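Local atomic coordinates of endonuclease NucS (Thermococcus kodakarensis KOD1, PDB entry 5GKE), a protein that binds double-stranded DNA and acts as a mismatch restriction endonuclease, and probably also cleaves single-stranded extremities of branched DNA. Residues A29-F34 against I56-D61; N76-G81 against P101-E106; P80-R85 against L94-R99. The protein carries 1 engineered substitution. One frame throughout, in Å; residues are numbered along the deposited sequence.

Interaction 1 (A29-F34 against I56-D61); sequences AMLTIF and IIVKPD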
loop_
_atom_site.group_PDB
_atom_site.type_symbol
_atom_site.label_atom_id
_atom_site.label_comp_id
_atom_site.label_asym_id
_atom_site.label_seq_id
_atom_site.Cartn_x
_atom_site.Cartn_y
_atom_site.Cartn_z
ATOM N N ALA A 29 12.606 -21.953 -0.240
ATOM C CA ALA A 29 13.221 -21.184 0.838
ATOM C C ALA A 29 13.169 -19.694 0.534
ATOM O O ALA A 29 12.726 -19.277 -0.534
ATOM C CB ALA A 29 14.679 -21.624 1.059
ATOM N N MET A 30 13.649 -18.887 1.469
ATOM C CA MET A 30 13.756 -17.468 1.205
ATOM C C MET A 30 15.152 -17.103 0.747
ATOM O O MET A 30 16.154 -17.513 1.338
ATOM C CB MET A 30 13.358 -16.659 2.430
ATOM C CG MET A 30 11.861 -16.574 2.560
ATOM S SD MET A 30 11.342 -15.158 3.519
ATOM C CE MET A 30 11.206 -15.934 5.108
ATOM N N LEU A 31 15.203 -16.332 -0.326
ATOM C CA LEU A 31 16.458 -15.866 -0.851
ATOM C C LEU A 31 16.656 -14.444 -0.394
ATOM O O LEU A 31 15.747 -13.616 -0.507
ATOM C CB LEU A 31 16.487 -15.961 -2.374
ATOM C CG LEU A 31 17.845 -15.700 -3.013
ATOM C CD1 LEU A 31 18.793 -16.793 -2.604
ATOM C CD2 LEU A 31 17.689 -15.644 -4.523
ATOM N N THR A 32 17.838 -14.167 0.151
ATOM C CA THR A 32 18.207 -12.806 0.482
ATOM C C THR A 32 19.571 -12.506 -0.105
ATOM O O THR A 32 20.499 -13.288 0.045
ATOM C CB THR A 32 18.219 -12.560 2.005
ATOM O OG1 THR A 32 16.921 -12.824 2.537
ATOM C CG2 THR A 32 18.575 -11.122 2.314
ATOM N N ILE A 33 19.675 -11.363 -0.769
ATOM C CA ILE A 33 20.909 -10.932 -1.400
ATOM C C ILE A 33 21.241 -9.485 -1.034
ATOM O O ILE A 33 20.385 -8.604 -1.117
ATOM C CB ILE A 33 20.801 -11.069 -2.935
ATOM C CG1 ILE A 33 20.737 -12.551 -3.324
ATOM C CG2 ILE A 33 21.937 -10.342 -3.640
ATOM C CD1 ILE A 33 20.448 -12.770 -4.791
ATOM N N PHE A 34 22.473 -9.247 -0.595
ATOM C CA PHE A 34 22.987 -7.889 -0.474
ATOM C C PHE A 34 23.881 -7.666 -1.683
ATOM O O PHE A 34 24.789 -8.451 -1.924
ATOM C CB PHE A 34 23.785 -7.671 0.819
ATOM C CG PHE A 34 23.057 -8.053 2.091
ATOM C CD1 PHE A 34 23.777 -8.373 3.233
ATOM C CD2 PHE A 34 21.679 -8.055 2.167
ATOM C CE1 PHE A 34 23.130 -8.713 4.412
ATOM C CE2 PHE A 34 21.024 -8.384 3.347
ATOM C CZ PHE A 34 21.752 -8.720 4.468
ATOM N N ILE A 56 17.858 -7.486 -1.466
ATOM C CA ILE A 56 16.962 -8.116 -2.421
ATOM C C ILE A 56 16.362 -9.364 -1.796
ATOM O O ILE A 56 17.078 -10.182 -1.232
ATOM C CB ILE A 56 17.708 -8.474 -3.713
ATOM C CG1 ILE A 56 18.177 -7.190 -4.406
ATOM C CG2 ILE A 56 16.830 -9.310 -4.630
ATOM C CD1 ILE A 56 19.356 -7.376 -5.346
ATOM N N ILE A 57 15.047 -9.494 -1.855
ATOM C CA ILE A 57 14.394 -10.658 -1.272
ATOM C C ILE A 57 13.499 -11.342 -2.282
ATOM O O ILE A 57 12.718 -10.687 -2.973
ATOM C CB ILE A 57 13.567 -10.288 -0.040
ATOM C CG1 ILE A 57 14.492 -9.855 1.100
ATOM C CG2 ILE A 57 12.691 -11.457 0.407
ATOM C CD1 ILE A 57 13.746 -9.407 2.315
ATOM N N VAL A 58 13.640 -12.659 -2.386
ATOM C CA VAL A 58 12.714 -13.455 -3.172
ATOM C C VAL A 58 12.058 -14.490 -2.279
ATOM O O VAL A 58 12.726 -15.334 -1.696
ATOM C CB VAL A 58 13.411 -14.137 -4.360
ATOM C CG1 VAL A 58 12.385 -14.874 -5.232
ATOM C CG2 VAL A 58 14.158 -13.100 -5.172
ATOM N N LYS A 59 10.745 -14.379 -2.145
ATOM C CA LYS A 59 9.950 -15.318 -1.391
ATOM C C LYS A 59 9.519 -16.500 -2.265
ATOM O O LYS A 59 9.368 -16.356 -3.475
ATOM C CB LYS A 59 8.717 -14.614 -0.824
ATOM C CG LYS A 59 9.007 -13.364 -0.042
ATOM C CD LYS A 59 7.803 -12.965 0.781
ATOM C CE LYS A 59 8.079 -11.735 1.613
ATOM N NZ LYS A 59 6.927 -11.446 2.499
ATOM N N PRO A 60 9.296 -17.665 -1.640
ATOM C CA PRO A 60 8.829 -18.881 -2.313
ATOM C C PRO A 60 7.576 -18.665 -3.168
ATOM O O PRO A 60 7.385 -19.382 -4.147
ATOM C CB PRO A 60 8.517 -19.826 -1.148
ATOM C CG PRO A 60 9.384 -19.377 -0.046
ATOM C CD PRO A 60 9.508 -17.887 -0.199
ATOM N N ASP A 61 6.737 -17.693 -2.817
ATOM C CA ASP A 61 5.495 -17.485 -3.556
ATOM C C ASP A 61 5.685 -16.537 -4.747
ATOM O O ASP A 61 4.719 -16.134 -5.410
ATOM C CB ASP A 61 4.393 -16.977 -2.623
ATOM C CG ASP A 61 4.579 -15.532 -2.213
ATOM O OD1 ASP A 61 5.691 -14.972 -2.381
ATOM O OD2 ASP A 61 3.598 -14.955 -1.706
HETATM O O HOH W 1 12.441 -18.360 -3.232
#
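Leu31 and Ile33 pair with Val58 and Ile56 as neighbouring antiparallel strands in the N-terminal PH-like domain, the axes of 30-34 and 56-58 coming within 4.8 Å at 167°. Leu31-Val58 and Ile33-Ile56 are hydrogen-bonded pairs, each with two backbone bonds; Leu31 N to Val58 O, at 3.0 Å, is nearly straight. Thr32 and Ile57 form the non-hydrogen-bonded pair between them, where the CA hydrogens of both residues point at carbonyl oxygens.

On one sheet face the branched side chains meet at their bases: Leu31 CB lies 4.1 Å from Val58 CB, and Ile33 CB is equally far from Ile56 CB. Val115, Phe64 and Val107 extend this hydrophobic layer. Thr32 and Ile57 run side by side on the opposite face. Because Thr32 OG1 stands anti to the carbonyl carbon (chi1 -59°), it faces Ile57 CG1, an apolar neighbour at 4.1 Å; this buried hydroxyl has no polar partner in the model.

Past the paired strands the two chains part. Met30 CG packs on Pro60 CD at 3.9 Å, and a water donates to Ala29 O at 2.9 Å and, weakly, to Val58 O at 3.4 Å.

Interaction 2 (N76-G81 against P101-E106); sequences NWQPPG and PRETLE. With nucleotides of chain D.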
loop_
_atom_site.group_PDB
_atom_site.type_symbol
_atom_site.label_atom_id
_atom_site.label_comp_id
_atom_site.label_asym_id
_atom_site.label_seq_id
_atom_site.Cartn_x
_atom_site.Cartn_y
_atom_site.Cartn_z
ATOM N N ASN A 76 11.576 -1.263 -5.795
ATOM C CA ASN A 76 11.058 -2.094 -6.890
ATOM C C ASN A 76 10.571 -3.433 -6.346
ATOM O O ASN A 76 11.020 -3.888 -5.277
ATOM C CB ASN A 76 12.107 -2.333 -7.974
ATOM C CG ASN A 76 12.269 -1.143 -8.922
ATOM O OD1 ASN A 76 13.313 -0.500 -8.958
ATOM N ND2 ASN A 76 11.238 -0.866 -9.704
ATOM N N TRP A 77 9.612 -4.039 -7.036
ATOM C CA TRP A 77 9.068 -5.308 -6.566
ATOM C C TRP A 77 8.317 -6.055 -7.646
ATOM O O TRP A 77 7.966 -5.496 -8.680
ATOM C CB TRP A 77 8.124 -5.100 -5.372
ATOM C CG TRP A 77 6.845 -4.432 -5.801
ATOM C CD1 TRP A 77 5.659 -5.038 -6.105
ATOM C CD2 TRP A 77 6.647 -3.041 -6.014
ATOM N NE1 TRP A 77 4.735 -4.105 -6.488
ATOM C CE2 TRP A 77 5.321 -2.862 -6.447
ATOM C CE3 TRP A 77 7.468 -1.914 -5.883
ATOM C CZ2 TRP A 77 4.786 -1.616 -6.740
ATOM C CZ3 TRP A 77 6.939 -0.670 -6.176
ATOM C CH2 TRP A 77 5.611 -0.532 -6.602
ATOM N N GLN A 78 8.077 -7.332 -7.381
ATOM C CA GLN A 78 6.995 -8.053 -8.024
ATOM C C GLN A 78 6.154 -8.700 -6.942
ATOM O O GLN A 78 6.685 -9.183 -5.955
ATOM C CB GLN A 78 7.520 -9.113 -8.992
ATOM C CG GLN A 78 8.054 -8.578 -10.301
ATOM C CD GLN A 78 6.956 -8.295 -11.316
ATOM O OE1 GLN A 78 6.043 -7.507 -11.057
ATOM N NE2 GLN A 78 7.048 -8.936 -12.487
ATOM N N PRO A 79 4.833 -8.705 -7.126
ATOM C CA PRO A 79 3.869 -9.358 -6.235
ATOM C C PRO A 79 3.864 -10.885 -6.418
ATOM O O PRO A 79 4.400 -11.364 -7.416
ATOM C CB PRO A 79 2.540 -8.718 -6.647
ATOM C CG PRO A 79 2.743 -8.329 -8.071
ATOM C CD PRO A 79 4.176 -7.919 -8.184
ATOM N N PRO A 80 3.278 -11.639 -5.464
ATOM C CA PRO A 80 3.239 -13.106 -5.514
ATOM C C PRO A 80 2.819 -13.611 -6.889
ATOM O O PRO A 80 1.987 -12.977 -7.512
ATOM C CB PRO A 80 2.159 -13.465 -4.495
ATOM C CG PRO A 80 2.136 -12.363 -3.561
ATOM C CD PRO A 80 2.504 -11.119 -4.325
ATOM N N GLY A 81 3.384 -14.717 -7.352
ATOM C CA GLY A 81 3.048 -15.232 -8.662
ATOM C C GLY A 81 4.071 -14.991 -9.759
ATOM O O GLY A 81 4.077 -15.695 -10.761
ATOM N N PRO A 101 -0.898 -8.748 -15.300
ATOM C CA PRO A 101 -0.462 -8.233 -16.597
ATOM C C PRO A 101 0.967 -8.620 -16.872
ATOM O O PRO A 101 1.629 -9.165 -15.986
ATOM C CB PRO A 101 -0.584 -6.721 -16.438
ATOM C CG PRO A 101 -0.379 -6.487 -14.974
ATOM C CD PRO A 101 -0.889 -7.718 -14.250
ATOM N N ARG A 102 1.446 -8.311 -18.068
ATOM C CA ARG A 102 2.812 -8.625 -18.397
ATOM C C ARG A 102 3.721 -7.631 -17.702
ATOM O O ARG A 102 3.611 -6.424 -17.912
ATOM C CB ARG A 102 3.045 -8.604 -19.905
ATOM C CG ARG A 102 4.187 -9.542 -20.322
ATOM C CD ARG A 102 5.104 -8.939 -21.407
ATOM N NE ARG A 102 5.452 -7.513 -21.244
ATOM C CZ ARG A 102 6.445 -7.033 -20.485
ATOM N NH1 ARG A 102 7.205 -7.846 -19.762
ATOM N NH2 ARG A 102 6.678 -5.725 -20.440
ATOM N N GLU A 103 4.611 -8.157 -16.868
ATOM C CA GLU A 103 5.593 -7.344 -16.172
ATOM C C GLU A 103 6.927 -8.077 -16.067
ATOM O O GLU A 103 6.962 -9.256 -15.716
ATOM C CB GLU A 103 5.086 -6.983 -14.777
ATOM C CG GLU A 103 3.791 -6.187 -14.769
ATOM C CD GLU A 103 3.520 -5.524 -13.432
ATOM O OE1 GLU A 103 3.638 -4.277 -13.353
ATOM O OE2 GLU A 103 3.183 -6.251 -12.466
ATOM N N THR A 104 8.022 -7.380 -16.357
ATOM C CA THR A 104 9.347 -7.917 -16.093
ATOM C C THR A 104 10.132 -6.992 -15.173
ATOM O O THR A 104 10.076 -5.768 -15.305
ATOM C CB THR A 104 10.159 -8.154 -17.382
ATOM O OG1 THR A 104 10.104 -6.990 -18.212
ATOM C CG2 THR A 104 9.609 -9.323 -18.142
ATOM N N LEU A 105 10.848 -7.597 -14.228
ATOM C CA LEU A 105 11.701 -6.873 -13.302
ATOM C C LEU A 105 13.145 -7.352 -13.442
ATOM O O LEU A 105 13.455 -8.446 -13.073
ATOM C CB LEU A 105 11.198 -7.085 -11.865
ATOM C CG LEU A 105 11.931 -6.336 -10.756
ATOM C CD1 LEU A 105 11.979 -4.861 -11.103
ATOM C CD2 LEU A 105 11.247 -6.545 -9.418
ATOM N N GLU A 106 14.060 -6.551 -13.951
ATOM C CA GLU A 106 15.413 -7.081 -14.101
ATOM C C GLU A 106 16.365 -6.522 -13.061
ATOM O O GLU A 106 16.510 -5.296 -12.932
ATOM C CB GLU A 106 15.954 -6.793 -15.499
ATOM C CG GLU A 106 15.427 -7.728 -16.556
ATOM C CD GLU A 106 16.080 -7.508 -17.899
ATOM O OE1 GLU A 106 16.547 -6.377 -18.155
ATOM O OE2 GLU A 106 16.128 -8.466 -18.699
ATOM P P DG D 8 3.893 3.685 -8.395
ATOM O OP1 DG D 8 4.927 3.170 -7.460
ATOM O OP2 DG D 8 4.018 5.071 -8.906
ATOM O "O5'" DG D 8 3.843 2.691 -9.638
ATOM C "C5'" DG D 8 2.911 2.892 -10.680
ATOM C "C4'" DG D 8 2.330 1.573 -11.135
ATOM O "O4'" DG D 8 3.406 0.707 -11.550
ATOM C "C3'" DG D 8 1.563 0.802 -10.061
ATOM O "O3'" DG D 8 0.496 0.088 -10.640
ATOM C "C2'" DG D 8 2.611 -0.144 -9.494
ATOM C "C1'" DG D 8 3.449 -0.448 -10.726
ATOM N N9 DG D 8 4.837 -0.723 -10.393
ATOM C C8 DG D 8 5.791 0.195 -10.034
ATOM N N7 DG D 8 6.946 -0.336 -9.768
ATOM C C5 DG D 8 6.742 -1.697 -9.957
ATOM C C6 DG D 8 7.641 -2.774 -9.815
ATOM O O6 DG D 8 8.832 -2.736 -9.480
ATOM N N1 DG D 8 7.033 -3.994 -10.098
ATOM C C2 DG D 8 5.717 -4.152 -10.474
ATOM N N2 DG D 8 5.316 -5.406 -10.712
ATOM N N3 DG D 8 4.861 -3.147 -10.609
ATOM C C4 DG D 8 5.444 -1.951 -10.333
#
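The Gln78 amide meets the Glu103 carboxylate with their planes 70° apart, both beside the guanine of DG8 of chain D, which lies over one face of the Trp77 indole. Guanine C5 stands 3.6 Å above the indole plane, offset toward the rim, and the phosphate oxygen OP1 of the same nucleotide is in plane at the indole edge. This is a base-recognition pocket built on the PH-like domain, and the protein groups gathered along O6, N1 and N2 are consistent with a base turned out of the duplex.

Two donors grip O6 of DG8: Trp77 N at 2.9 Å and Asn76 ND2 at 3.1 Å, both almost straight. Trp77 CG is set between the backbone N and the carbonyl carbon (chi1 70°). Trp77 NE1 bonds a further phosphate of the DNA, and Arg72 of the second subunit makes a cation-pi contact with the ring.

At the other end of the base edge, N2 of DG8 donates to Glu103 OE2 at 2.9 Å. Salt bridges to Arg98, at a doubtfully short distance, and to Arg44 probably favour the ionised carboxylate, which also has a hydrogen bond with the Tyr41 hydroxyl. Gln78 OE1 and Trp77 O are modelled implausibly near N2 and N1, so the detail there is doubtful; Gln78 OE1 and Glu103 OE2, two acceptors, stand 3.4 Å apart.

Beyond the O6 edge of the guanine, Leu105 supplies the apolar part of the contact between the segments. The two methyls divide the work: Leu105 CD1 touches Asn76 CB at 4.0 Å and CD2 sits 3.5 Å from Trp77 C, while Gln78 CG slides past Leu105 CB at 3.8 Å.

Interaction 3 (P80-R85 against L94-R99); sequences PGSRVR and LVSIRR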
loop_
_atom_site.group_PDB
_atom_site.type_symbol
_atom_site.label_atom_id
_atom_site.label_comp_id
_atom_site.label_asym_id
_atom_site.label_seq_id
_atom_site.Cartn_x
_atom_site.Cartn_y
_atom_site.Cartn_z
ATOM N N PRO A 80 3.278 -11.639 -5.464
ATOM C CA PRO A 80 3.239 -13.106 -5.514
ATOM C C PRO A 80 2.819 -13.611 -6.889
ATOM O O PRO A 80 1.987 -12.977 -7.512
ATOM C CB PRO A 80 2.159 -13.465 -4.495
ATOM C CG PRO A 80 2.136 -12.363 -3.561
ATOM C CD PRO A 80 2.504 -11.119 -4.325
ATOM N N GLY A 81 3.384 -14.717 -7.352
ATOM C CA GLY A 81 3.048 -15.232 -8.662
ATOM C C GLY A 81 4.071 -14.991 -9.759
ATOM O O GLY A 81 4.077 -15.695 -10.761
ATOM N N SER A 82 4.940 -14.005 -9.586
ATOM C CA SER A 82 6.073 -13.886 -10.480
ATOM C C SER A 82 6.916 -15.151 -10.485
ATOM O O SER A 82 6.995 -15.849 -9.477
ATOM C CB SER A 82 6.919 -12.706 -10.080
ATOM O OG SER A 82 6.075 -11.587 -10.039
ATOM N N ARG A 83 7.491 -15.466 -11.646
ATOM C CA ARG A 83 8.446 -16.560 -11.787
ATOM C C ARG A 83 9.794 -15.919 -11.915
ATOM O O ARG A 83 9.963 -15.024 -12.733
ATOM C CB ARG A 83 8.192 -17.430 -13.020
ATOM C CG ARG A 83 6.928 -18.263 -13.046
ATOM C CD ARG A 83 6.923 -19.154 -14.309
ATOM N NE ARG A 83 5.700 -19.946 -14.457
ATOM C CZ ARG A 83 5.474 -21.105 -13.840
ATOM N NH1 ARG A 83 6.384 -21.619 -13.017
ATOM N NH2 ARG A 83 4.331 -21.753 -14.035
ATOM N N VAL A 84 10.758 -16.376 -11.133
ATOM C CA VAL A 84 12.061 -15.749 -11.157
ATOM C C VAL A 84 13.092 -16.747 -11.652
ATOM O O VAL A 84 12.914 -17.962 -11.549
ATOM C CB VAL A 84 12.448 -15.217 -9.764
ATOM C CG1 VAL A 84 12.806 -16.355 -8.865
ATOM C CG2 VAL A 84 13.602 -14.250 -9.860
ATOM N N ARG A 85 14.152 -16.224 -12.243
ATOM C CA ARG A 85 15.255 -17.054 -12.670
ATOM C C ARG A 85 16.507 -16.187 -12.696
ATOM O O ARG A 85 16.421 -14.959 -12.764
ATOM C CB ARG A 85 14.980 -17.673 -14.034
ATOM C CG ARG A 85 15.000 -16.677 -15.173
ATOM C CD ARG A 85 14.749 -17.341 -16.521
ATOM N NE ARG A 85 14.687 -16.340 -17.585
ATOM C CZ ARG A 85 13.591 -15.650 -17.895
ATOM N NH1 ARG A 85 13.621 -14.745 -18.862
ATOM N NH2 ARG A 85 12.463 -15.862 -17.228
ATOM N N LEU A 94 18.913 -11.238 -12.107
ATOM C CA LEU A 94 17.659 -11.784 -11.591
ATOM C C LEU A 94 16.485 -11.258 -12.424
ATOM O O LEU A 94 16.395 -10.054 -12.647
ATOM C CB LEU A 94 17.487 -11.397 -10.133
ATOM C CG LEU A 94 17.767 -12.394 -9.015
ATOM C CD1 LEU A 94 18.908 -13.309 -9.334
ATOM C CD2 LEU A 94 18.024 -11.634 -7.739
ATOM N N VAL A 95 15.583 -12.127 -12.879
ATOM C CA VAL A 95 14.613 -11.664 -13.860
ATOM C C VAL A 95 13.156 -11.565 -13.389
ATOM O O VAL A 95 12.568 -10.512 -13.573
ATOM C CB VAL A 95 14.708 -12.469 -15.153
ATOM C CG1 VAL A 95 13.555 -12.140 -16.065
ATOM C CG2 VAL A 95 15.993 -12.072 -15.871
ATOM N N SER A 96 12.502 -12.602 -12.896
ATOM C CA SER A 96 11.114 -12.331 -12.410
ATOM C C SER A 96 10.085 -11.777 -13.444
ATOM O O SER A 96 9.914 -10.558 -13.597
ATOM C CB SER A 96 11.121 -11.385 -11.212
ATOM O OG SER A 96 9.823 -11.328 -10.648
ATOM N N ILE A 97 9.490 -12.677 -14.214
ATOM C CA ILE A 97 8.410 -12.340 -15.139
ATOM C C ILE A 97 7.018 -12.529 -14.518
ATOM O O ILE A 97 6.780 -13.457 -13.753
ATOM C CB ILE A 97 8.528 -13.196 -16.414
ATOM C CG1 ILE A 97 9.720 -12.717 -17.243
ATOM C CG2 ILE A 97 7.245 -13.161 -17.234
ATOM C CD1 ILE A 97 10.109 -13.653 -18.379
ATOM N N ARG A 98 6.095 -11.633 -14.839
ATOM C CA ARG A 98 4.721 -11.783 -14.388
ATOM C C ARG A 98 3.805 -11.850 -15.601
ATOM O O ARG A 98 4.022 -11.173 -16.635
ATOM C CB ARG A 98 4.338 -10.625 -13.471
ATOM C CG ARG A 98 3.073 -10.795 -12.687
ATOM C CD ARG A 98 2.842 -9.549 -11.832
ATOM N NE ARG A 98 1.483 -9.493 -11.287
ATOM C CZ ARG A 98 0.836 -8.362 -11.020
ATOM N NH1 ARG A 98 1.430 -7.204 -11.256
ATOM N NH2 ARG A 98 -0.397 -8.383 -10.517
ATOM N N ARG A 99 2.788 -12.688 -15.489
ATOM C CA ARG A 99 1.781 -12.769 -16.538
ATOM C C ARG A 99 0.470 -12.182 -16.015
ATOM O O ARG A 99 0.119 -12.383 -14.851
ATOM C CB ARG A 99 1.603 -14.219 -16.980
ATOM C CG ARG A 99 1.756 -14.446 -18.467
ATOM C CD ARG A 99 2.141 -15.899 -18.741
ATOM N NE ARG A 99 2.827 -16.047 -20.023
ATOM C CZ ARG A 99 3.650 -17.046 -20.328
ATOM N NH1 ARG A 99 3.905 -18.005 -19.442
ATOM N NH2 ARG A 99 4.221 -17.083 -21.528
#
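Arg83 and Ile97 form a single antiparallel bridge with both backbone bonds made, and Val95 N adds a third to Arg85 O at 3.0 Å, nearly in line with the C=O bond. Between these bonds strand 92-98 is interrupted: Ser96 takes a positive phi of 60°, and its CA comes within 3.8 Å of that of Val84. Arg83 O then receives both Ile97 N, at 2.8 Å, and the CA hydrogen of Ser96.

The Arg85 side chain reaches back over the strand. Its CG stands between the backbone N and the carbonyl carbon (chi1 70°), and the chain is extended from there to NE. One guanidinium face meets Val95 CG1, 3.7 Å from the plane, while Ile97 CD1 sits at the edge, 3.4 Å from Arg85 NH2. Glu87 holds the NE side in a salt bridge, which helps to fix the group. On the inner side Val84 CG2 touches Ser96 CB at 4.0 Å. Ser96 OG, buried against Ser82 CB at 3.3 Å, has no polar partner in the model, whereas Ser82 OG bonds Pro79 O.

Val84, Leu94 and Ser96 all pack on Phe64 of strand 64-67, and strand 92-98 also pairs with strand 103-109, through Ser96 and Leu105.

In the fold
All three contacts belong to the PH-like domain and reach one antiparallel sheet. Interaction 1 is a buried, mostly apolar and regular strand pair; interaction 3 is partly buried, an irregular pairing of a loop with strand 92-98, where the Arg85 guanidinium packs on aliphatic side chains; interaction 2 is buried too, but polar, with bound DNA between its segments. Interactions 2 and 3 lie closest, their centres about 6 Å apart: they share Pro80 and Gly81, their second segments lie on the adjacent strands 92-98 and 103-109, and Gln78 packs against Ser96. Interaction 1 meets interaction 3 through Val58 against Val84 and Ile33 against Leu94, and probably bonds Gly81 N through Asp61 O.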